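Local coordinates for diadenosine Tetraphosphate Hydrolase (Caenorhabditis elegans, PDB 1KTG), which hydrolyses diadenosine tetraphosphate asymmetrically to AMP and ATP, using divalent metal ions such as magnesium, as a member of the Nudix family, at residues A[21-26]-A[54-59]; A[7-12]-A[126-131]. All blocks are in the same frame, centred on the assembly; numbering follows the deposited sequence.

Contact 1: residues A[21-26]-A[54-59]; sequences LLLQAS and KEEANI. With MG (magnesium ion), chain I; MG (magnesium ion), chain F.
The C-terminal end of the Nudix-box helix packs here on strand 17-25, and L23 meets E56 where the hydrophobic core gives way to the magnesium cluster. CD1 of L23 lies 3.9 Å from E56 CB and about as close to E56 OE1, so the leucine runs across the glutamate chain at an oblique angle. With CG anti to the carbonyl carbon (chi1 -61°) and the chain extended beyond it, E56 carries its carboxylate from the helix to the cluster. Its OE2 bridges two magnesium ions, at 2.1 Å from each, while OE1 accepts a hydrogen bond from a water on one of them; both carboxylate oxygens are thus engaged, which fixes the rotation of the group. E52, E103 and the carbonyl oxygen of K36 share in the metal binding. Neighbouring E55 joins from the same turn, its OE1 taking a 2.8 Å hydrogen bond from a water bound to the other magnesium. Farther from the metals the interface is purely apolar. N58, with positive phi, ends the helical run before I59. L21 faces A57 and I59: its CD2 lies 4.2 Å from A57 CB and meets CD1 of I59 tip to tip at 4.0 Å.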
loop_
_atom_site.group_PDB
_atom_site.type_symbol
_atom_site.label_atom_id
_atom_site.label_comp_id
_atom_site.label_asym_id
_atom_site.label_seq_id
_atom_site.Cartn_x
_atom_site.Cartn_y
_atom_site.Cartn_z
ATOM N N LEU A 21 -3.490 4.776 -3.818
ATOM C CA LEU A 21 -4.372 3.654 -4.120
ATOM C C LEU A 21 -4.694 2.843 -2.864
ATOM O O LEU A 21 -3.798 2.378 -2.174
ATOM C CB LEU A 21 -3.748 2.734 -5.177
ATOM C CG LEU A 21 -4.568 1.492 -5.571
ATOM C CD1 LEU A 21 -5.898 1.871 -6.219
ATOM C CD2 LEU A 21 -3.772 0.551 -6.479
ATOM N N LEU A 22 -5.976 2.701 -2.566
ATOM C CA LEU A 22 -6.414 1.870 -1.460
ATOM C C LEU A 22 -7.318 0.774 -2.002
ATOM O O LEU A 22 -8.097 1.007 -2.950
ATOM C CB LEU A 22 -7.148 2.689 -0.398
ATOM C CG LEU A 22 -6.296 3.717 0.347
ATOM C CD1 LEU A 22 -7.165 4.467 1.345
ATOM C CD2 LEU A 22 -5.128 3.065 1.063
ATOM N N LEU A 23 -7.211 -0.406 -1.380
ATOM C CA LEU A 23 -8.001 -1.594 -1.722
ATOM C C LEU A 23 -8.873 -2.023 -0.536
ATOM O O LEU A 23 -8.438 -2.038 0.618
ATOM C CB LEU A 23 -7.086 -2.760 -2.091
ATOM C CG LEU A 23 -5.952 -2.503 -3.073
ATOM C CD1 LEU A 23 -5.172 -3.796 -3.271
ATOM C CD2 LEU A 23 -6.478 -1.985 -4.401
ATOM N N GLN A 24 -10.112 -2.375 -0.828
ATOM C CA GLN A 24 -11.043 -2.775 0.205
ATOM C C GLN A 24 -11.119 -4.296 0.277
ATOM O O GLN A 24 -11.436 -4.967 -0.716
ATOM C CB GLN A 24 -12.422 -2.181 -0.064
ATOM C CG GLN A 24 -13.338 -2.294 1.114
ATOM C CD GLN A 24 -14.768 -1.939 0.785
ATOM O OE1 GLN A 24 -15.218 -2.122 -0.349
ATOM N NE2 GLN A 24 -15.497 -1.447 1.783
ATOM N N ALA A 25 -10.823 -4.835 1.456
ATOM C CA ALA A 25 -10.827 -6.274 1.669
ATOM C C ALA A 25 -12.203 -6.852 1.400
ATOM O O ALA A 25 -13.216 -6.246 1.726
ATOM C CB ALA A 25 -10.412 -6.594 3.083
ATOM N N SER A 26 -12.228 -8.051 0.837
ATOM C CA SER A 26 -13.481 -8.725 0.515
ATOM C C SER A 26 -14.033 -9.514 1.702
ATOM O O SER A 26 -15.113 -10.105 1.619
ATOM C CB SER A 26 -13.246 -9.675 -0.650
ATOM O OG SER A 26 -12.325 -10.678 -0.270
ATOM N N LYS A 54 1.449 -7.094 -7.327
ATOM C CA LYS A 54 1.087 -7.702 -8.599
ATOM C C LYS A 54 -0.180 -8.527 -8.428
ATOM O O LYS A 54 -1.100 -8.441 -9.238
ATOM C CB LYS A 54 2.232 -8.576 -9.127
ATOM N N GLU A 55 -0.247 -9.297 -7.346
ATOM C CA GLU A 55 -1.393 -10.169 -7.091
ATOM C C GLU A 55 -2.685 -9.423 -6.801
ATOM O O GLU A 55 -3.744 -9.806 -7.301
ATOM C CB GLU A 55 -1.117 -11.102 -5.901
ATOM C CG GLU A 55 -0.168 -12.253 -6.195
ATOM C CD GLU A 55 0.153 -13.086 -4.966
ATOM O OE1 GLU A 55 -0.454 -12.851 -3.903
ATOM O OE2 GLU A 55 1.031 -13.964 -5.049
ATOM N N GLU A 56 -2.604 -8.382 -5.977
ATOM C CA GLU A 56 -3.809 -7.715 -5.490
ATOM C C GLU A 56 -4.326 -6.582 -6.373
ATOM O O GLU A 56 -5.526 -6.282 -6.364
ATOM C CB GLU A 56 -3.583 -7.216 -4.059
ATOM C CG GLU A 56 -3.267 -8.346 -3.086
ATOM C CD GLU A 56 -3.103 -7.887 -1.652
ATOM O OE1 GLU A 56 -3.065 -6.661 -1.390
ATOM O OE2 GLU A 56 -3.037 -8.770 -0.767
ATOM N N ALA A 57 -3.432 -5.935 -7.116
ATOM C CA ALA A 57 -3.841 -4.789 -7.929
ATOM C C ALA A 57 -3.473 -4.924 -9.402
ATOM O O ALA A 57 -3.822 -4.062 -10.203
ATOM C CB ALA A 57 -3.260 -3.527 -7.357
ATOM N N ASN A 58 -2.773 -5.997 -9.751
ATOM C CA ASN A 58 -2.356 -6.253 -11.127
ATOM C C ASN A 58 -1.399 -5.175 -11.644
ATOM O O ASN A 58 -1.421 -4.827 -12.824
ATOM C CB ASN A 58 -3.569 -6.393 -12.052
ATOM C CG ASN A 58 -3.294 -7.264 -13.257
ATOM O OD1 ASN A 58 -3.966 -7.146 -14.278
ATOM N ND2 ASN A 58 -2.323 -8.155 -13.146
ATOM N N ILE A 59 -0.575 -4.653 -10.732
ATOM C CA ILE A 59 0.466 -3.689 -11.066
ATOM C C ILE A 59 1.818 -4.390 -10.909
ATOM O O ILE A 59 2.140 -4.917 -9.826
ATOM C CB ILE A 59 0.395 -2.468 -10.156
ATOM C CG1 ILE A 59 -0.914 -1.717 -10.391
ATOM C CG2 ILE A 59 1.580 -1.552 -10.411
ATOM C CD1 ILE A 59 -1.236 -0.660 -9.343
HETATM MG MG MG I . -2.561 -10.806 -0.750
HETATM MG MG MG F . -3.103 -8.453 1.271
HETATM O O HOH W 1 -2.616 -11.405 -2.848
HETATM O O HOH W 2 -3.860 -6.466 1.240
HETATM O O HOH W 3 -3.313 -8.387 3.363
HETATM O O HOH W 4 -5.098 -9.210 1.169
#

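Contact 2: residues A[7-12]-A[126-131]; sequences GLVIYR and SLLRKF
Strand 7-12 and helix 126-131 run with their N-to-C directions 53° apart and their axes 11.0 Å apart at closest approach, V9 and L128 forming the nearest pair of CA atoms. Across that gap one strand residue does all the touching: V9 points at the helix, and both its methyls touch F131. CG1, anti to the backbone N (chi1 171°), lies 3.9 Å from F131 CD1 and also meets CD2 of L128 at 4.0 Å. The other branch, CG2, rests 3.9 Å from L127 CD2 and comes within 3.6 Å of F131 CE1, approaching the ring obliquely. V9 CB itself sits at the edge of that ring, in its plane and 3.8 Å from CD1, so the phenyl group abuts the valine instead of lying flat over it. CD2 of L127 stands 3.6 Å above one face of the ring, offset toward the rim, and thereby packs against both the aromatic group and the valine. L128 does not point straight at the strand from its CA, but the end of its side chain comes nearer and crosses V9 obliquely; it also touches L112 and A115 of helix 112-119. V9 also touches Y87 of strand 81-92 and F20 of strand 17-25. No hydrogen bond crosses this buried strand-helix packing, in which helix 122-137 covers one side of the sheet in the alpha/beta/alpha sandwich of the Nudix fold.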
loop_
_atom_site.group_PDB
_atom_site.type_symbol
_atom_site.label_atom_id
_atom_site.label_comp_id
_atom_site.label_asym_id
_atom_site.label_seq_id
_atom_site.Cartn_x
_atom_site.Cartn_y
_atom_site.Cartn_z
ATOM N N GLY A 7 4.165 -4.279 1.769
ATOM C CA GLY A 7 3.402 -3.814 0.641
ATOM C C GLY A 7 3.973 -2.544 0.078
ATOM O O GLY A 7 5.059 -2.108 0.455
ATOM N N LEU A 8 3.220 -1.951 -0.836
ATOM C CA LEU A 8 3.632 -0.742 -1.504
ATOM C C LEU A 8 2.526 0.298 -1.413
ATOM O O LEU A 8 1.373 0.014 -1.718
ATOM C CB LEU A 8 3.938 -1.030 -2.979
ATOM C CG LEU A 8 5.112 -1.975 -3.267
ATOM C CD1 LEU A 8 5.329 -2.155 -4.751
ATOM C CD2 LEU A 8 6.388 -1.504 -2.583
ATOM N N VAL A 9 2.882 1.479 -0.927
ATOM C CA VAL A 9 1.971 2.609 -0.941
ATOM C C VAL A 9 2.101 3.148 -2.358
ATOM O O VAL A 9 3.050 3.847 -2.688
ATOM C CB VAL A 9 2.339 3.665 0.103
ATOM C CG1 VAL A 9 1.500 4.944 -0.083
ATOM C CG2 VAL A 9 2.125 3.112 1.501
ATOM N N ILE A 10 1.180 2.729 -3.210
ATOM C CA ILE A 10 1.149 3.177 -4.591
ATOM C C ILE A 10 0.486 4.540 -4.682
ATOM O O ILE A 10 -0.570 4.755 -4.088
ATOM C CB ILE A 10 0.314 2.209 -5.427
ATOM C CG1 ILE A 10 0.846 0.771 -5.314
ATOM C CG2 ILE A 10 0.231 2.710 -6.875
ATOM C CD1 ILE A 10 2.240 0.579 -5.809
ATOM N N TYR A 11 1.102 5.449 -5.431
ATOM C CA TYR A 11 0.496 6.746 -5.702
ATOM C C TYR A 11 0.611 7.052 -7.174
ATOM O O TYR A 11 1.423 6.458 -7.902
ATOM C CB TYR A 11 1.149 7.873 -4.895
ATOM C CG TYR A 11 2.511 8.322 -5.392
ATOM C CD1 TYR A 11 2.651 9.484 -6.140
ATOM C CD2 TYR A 11 3.655 7.602 -5.094
ATOM C CE1 TYR A 11 3.893 9.908 -6.595
ATOM C CE2 TYR A 11 4.903 8.019 -5.537
ATOM C CZ TYR A 11 5.021 9.169 -6.286
ATOM O OH TYR A 11 6.273 9.586 -6.729
ATOM N N ARG A 12 -0.214 7.991 -7.608
ATOM C CA ARG A 12 -0.132 8.513 -8.948
ATOM C C ARG A 12 -0.307 10.017 -8.868
ATOM O O ARG A 12 -0.688 10.561 -7.820
ATOM C CB ARG A 12 -1.198 7.895 -9.849
ATOM C CG ARG A 12 -2.606 8.426 -9.602
ATOM C CD ARG A 12 -3.675 7.722 -10.420
ATOM N NE ARG A 12 -5.002 8.276 -10.162
ATOM C CZ ARG A 12 -6.109 7.863 -10.747
ATOM N NH1 ARG A 12 -6.067 6.884 -11.660
ATOM N NH2 ARG A 12 -7.260 8.448 -10.440
ATOM N N SER A 126 -0.523 8.496 9.896
ATOM C CA SER A 126 0.789 9.118 10.110
ATOM C C SER A 126 1.793 8.712 9.025
ATOM O O SER A 126 2.596 9.529 8.574
ATOM C CB SER A 126 1.319 8.743 11.492
ATOM O OG SER A 126 0.497 9.291 12.496
ATOM N N LEU A 127 1.729 7.452 8.601
ATOM C CA LEU A 127 2.604 6.941 7.553
ATOM C C LEU A 127 2.325 7.674 6.235
ATOM O O LEU A 127 3.244 8.144 5.559
ATOM C CB LEU A 127 2.401 5.426 7.399
ATOM C CG LEU A 127 3.280 4.701 6.382
ATOM C CD1 LEU A 127 3.472 3.236 6.789
ATOM C CD2 LEU A 127 2.666 4.782 5.001
ATOM N N LEU A 128 1.051 7.805 5.886
ATOM C CA LEU A 128 0.675 8.500 4.659
ATOM C C LEU A 128 1.134 9.965 4.705
ATOM O O LEU A 128 1.603 10.500 3.703
ATOM C CB LEU A 128 -0.847 8.402 4.427
ATOM C CG LEU A 128 -1.395 7.006 4.100
ATOM C CD1 LEU A 128 -2.920 6.996 4.133
ATOM C CD2 LEU A 128 -0.890 6.508 2.777
ATOM N N ARG A 129 1.027 10.608 5.869
ATOM C CA ARG A 129 1.490 11.990 5.997
ATOM C C ARG A 129 2.997 12.061 5.765
ATOM O O ARG A 129 3.486 12.964 5.082
ATOM C CB ARG A 129 1.137 12.571 7.372
ATOM C CG ARG A 129 -0.352 12.785 7.556
ATOM C CD ARG A 129 -0.751 13.575 8.773
ATOM N NE ARG A 129 -2.207 13.670 8.881
ATOM C CZ ARG A 129 -2.979 14.499 8.170
ATOM N NH1 ARG A 129 -4.292 14.490 8.354
ATOM N NH2 ARG A 129 -2.454 15.348 7.287
ATOM N N LYS A 130 3.722 11.093 6.316
ATOM C CA LYS A 130 5.174 11.032 6.174
ATOM C C LYS A 130 5.564 10.880 4.713
ATOM O O LYS A 130 6.456 11.574 4.209
ATOM C CB LYS A 130 5.718 9.855 6.977
ATOM N N PHE A 131 4.877 9.965 4.038
ATOM C CA PHE A 131 5.113 9.689 2.635
ATOM C C PHE A 131 4.752 10.892 1.770
ATOM O O PHE A 131 5.453 11.196 0.814
ATOM C CB PHE A 131 4.325 8.452 2.218
ATOM C CG PHE A 131 4.970 7.155 2.649
ATOM C CD1 PHE A 131 4.607 5.958 2.057
ATOM C CD2 PHE A 131 5.952 7.141 3.639
ATOM C CE1 PHE A 131 5.223 4.755 2.426
ATOM C CE2 PHE A 131 6.567 5.938 4.021
ATOM C CZ PHE A 131 6.198 4.753 3.422
#

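Contacts 1 and 2 show how one sheet can serve two helical layers, with only one of them carrying the metal site. Their centres lie 14 Å apart, and they are joined through the antiparallel strands 3-14 and 17-25, where L21 N of contact 1 is 2.9 Å from I10 O of contact 2, a probable hydrogen bond. Contact 1 holds the Nudix-box helix beside the magnesium cluster, and E56 binds the metals directly. Contact 2 is structural packing: the V9 side chain remains about 13 Å from a magnesium ion, and that of L127 about 8 Å from the bound AMP. In sequence, both segments of contact 1 fall between those of contact 2.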